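Sec-alkyl sulfatase (Pseudomonas sp., PDB 2YHE) is a zinc-binding metallo-beta-lactamase-superfamily enzyme that hydrolyses (R)-secondary-alkyl sulfates with strict inversion of configuration, giving (S)-alcohols and sulfate. Local coordinates at residues A[131-136]-A[148-153]. Sequence-based numbering, arbitrary orientation.
Sequences DPANMT and DTLTTA
The carboxylate of Asp131 grips Thr151 at both its backbone and its hydroxyl, tying the loop ahead of strand 135-139 to the one leading from strand 144-147 into helix 153-164. Thr151 N donates to Asp131 OD1 (2.9 Å), while Thr151 OG1 donates to Asp131 OD2 (2.7 Å), each meeting a syn side somewhat out of the carboxylate plane; threonine suits the place because its N-H and hydroxyl together engage both oxygens. In Asp131, chi1 of -176° swings CG beside the carbonyl carbon and brings OD2 within range of the N-H of Ala133, which meets its anti side at 3.0 Å in an Asx turn. The short aspartate thus serves its own loop and the neighbouring one together; Thr155 of the helix adds a bond to OD1.

Leu150 buries more surface here than any other residue, its two methyl branches covering Asp131 CB on one side and Ala133 and Met135 on the other. Met135 CG packs on Asp148 O. The looser part lies between Asn134 and Leu150, whose backbones meet through a water that donates to Asn134 O and accepts from Leu150 N; every touching residue is buried, leaving no open solvent side. Asp148 OD2 hydrogen-bonds His184 ND1, a ligand of the second zinc ion. Asp131 therefore joins the loops, while Asp148 probably orients His184 from the second shell.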
loop_
_atom_site.group_PDB
_atom_site.type_symbol
_atom_site.label_atom_id
_atom_site.label_comp_id
_atom_site.label_asym_id
_atom_site.label_seq_id
_atom_site.Cartn_x
_atom_site.Cartn_y
_atom_site.Cartn_z
ATOM N N ASP A 131 -2.301 -21.046 -21.791
ATOM C CA ASP A 131 -2.911 -20.221 -20.765
ATOM C C ASP A 131 -1.909 -19.097 -20.433
ATOM O O ASP A 131 -0.710 -19.278 -20.728
ATOM C CB ASP A 131 -3.076 -21.124 -19.529
ATOM C CG ASP A 131 -3.770 -20.526 -18.339
ATOM O OD1 ASP A 131 -5.009 -20.615 -18.272
ATOM O OD2 ASP A 131 -3.074 -20.008 -17.451
ATOM N N PRO A 132 -2.323 -17.974 -19.772
ATOM C CA PRO A 132 -1.327 -16.979 -19.332
ATOM C C PRO A 132 -0.168 -17.608 -18.513
ATOM O O PRO A 132 1.002 -17.251 -18.702
ATOM C CB PRO A 132 -2.137 -16.025 -18.456
ATOM C CG PRO A 132 -3.503 -16.127 -18.969
ATOM C CD PRO A 132 -3.687 -17.539 -19.410
ATOM N N ALA A 133 -0.488 -18.578 -17.640
ATOM C CA ALA A 133 0.483 -19.267 -16.790
ATOM C C ALA A 133 0.905 -20.654 -17.343
ATOM O O ALA A 133 0.354 -21.124 -18.332
ATOM C CB ALA A 133 -0.091 -19.412 -15.387
ATOM N N ASN A 134 1.887 -21.292 -16.702
ATOM C CA ASN A 134 2.366 -22.638 -17.031
ATOM C C ASN A 134 1.824 -23.630 -16.004
ATOM O O ASN A 134 1.423 -23.243 -14.897
ATOM C CB ASN A 134 3.909 -22.691 -16.987
ATOM C CG ASN A 134 4.625 -21.804 -17.976
ATOM O OD1 ASN A 134 4.078 -21.394 -19.008
ATOM N ND2 ASN A 134 5.884 -21.528 -17.697
ATOM N N MET A 135 1.829 -24.918 -16.363
ATOM C CA MET A 135 1.452 -26.011 -15.457
ATOM C C MET A 135 2.647 -26.949 -15.385
ATOM O O MET A 135 3.145 -27.395 -16.421
ATOM C CB MET A 135 0.196 -26.749 -15.926
ATOM C CG MET A 135 -0.220 -27.890 -15.010
ATOM S SD MET A 135 -1.490 -28.987 -15.755
ATOM C CE MET A 135 -2.990 -28.154 -15.226
ATOM N N THR A 136 3.145 -27.199 -14.172
ATOM C CA THR A 136 4.239 -28.144 -13.965
ATOM C C THR A 136 3.625 -29.494 -13.582
ATOM O O THR A 136 2.769 -29.558 -12.691
ATOM C CB THR A 136 5.246 -27.597 -12.974
ATOM O OG1 THR A 136 5.776 -26.384 -13.515
ATOM C CG2 THR A 136 6.382 -28.577 -12.687
ATOM N N ASP A 148 0.496 -25.844 -9.799
ATOM C CA ASP A 148 -0.487 -24.931 -10.389
ATOM C C ASP A 148 -1.441 -25.583 -11.379
ATOM O O ASP A 148 -1.138 -26.636 -11.944
ATOM C CB ASP A 148 0.096 -23.580 -10.822
ATOM C CG ASP A 148 0.806 -22.812 -9.712
ATOM O OD1 ASP A 148 0.371 -22.908 -8.552
ATOM O OD2 ASP A 148 1.746 -22.060 -10.021
ATOM N N THR A 149 -2.631 -24.969 -11.520
ATOM C CA THR A 149 -3.767 -25.467 -12.290
ATOM C C THR A 149 -4.240 -24.531 -13.388
ATOM O O THR A 149 -5.379 -24.671 -13.833
ATOM C CB THR A 149 -4.933 -25.694 -11.326
ATOM O OG1 THR A 149 -5.243 -24.455 -10.675
ATOM C CG2 THR A 149 -4.662 -26.781 -10.308
ATOM N N LEU A 150 -3.413 -23.565 -13.806
ATOM C CA LEU A 150 -3.759 -22.578 -14.836
ATOM C C LEU A 150 -4.922 -21.659 -14.443
ATOM O O LEU A 150 -5.397 -21.727 -13.311
ATOM C CB LEU A 150 -3.941 -23.219 -16.222
ATOM C CG LEU A 150 -2.820 -24.105 -16.731
ATOM C CD1 LEU A 150 -3.176 -24.650 -18.047
ATOM C CD2 LEU A 150 -1.519 -23.346 -16.842
ATOM N N THR A 151 -5.347 -20.761 -15.349
ATOM C CA THR A 151 -6.373 -19.744 -15.062
ATOM C C THR A 151 -7.800 -20.245 -15.066
ATOM O O THR A 151 -8.629 -19.716 -14.311
ATOM C CB THR A 151 -6.229 -18.538 -16.006
ATOM O OG1 THR A 151 -4.855 -18.344 -16.329
ATOM C CG2 THR A 151 -6.798 -17.270 -15.427
ATOM N N THR A 152 -8.125 -21.174 -15.982
ATOM C CA THR A 152 -9.504 -21.638 -16.161
ATOM C C THR A 152 -9.612 -23.141 -16.258
ATOM O O THR A 152 -8.643 -23.812 -16.647
ATOM C CB THR A 152 -10.103 -21.013 -17.416
ATOM O OG1 THR A 152 -9.494 -21.608 -18.554
ATOM C CG2 THR A 152 -9.947 -19.486 -17.479
ATOM N N ALA A 153 -10.822 -23.670 -15.961
ATOM C CA ALA A 153 -11.132 -25.101 -16.036
ATOM C C ALA A 153 -10.833 -25.635 -17.455
ATOM O O ALA A 153 -10.170 -26.667 -17.604
ATOM C CB ALA A 153 -12.589 -25.335 -15.668
HETATM O O HOH W 1 -0.933 -22.217 -13.291
#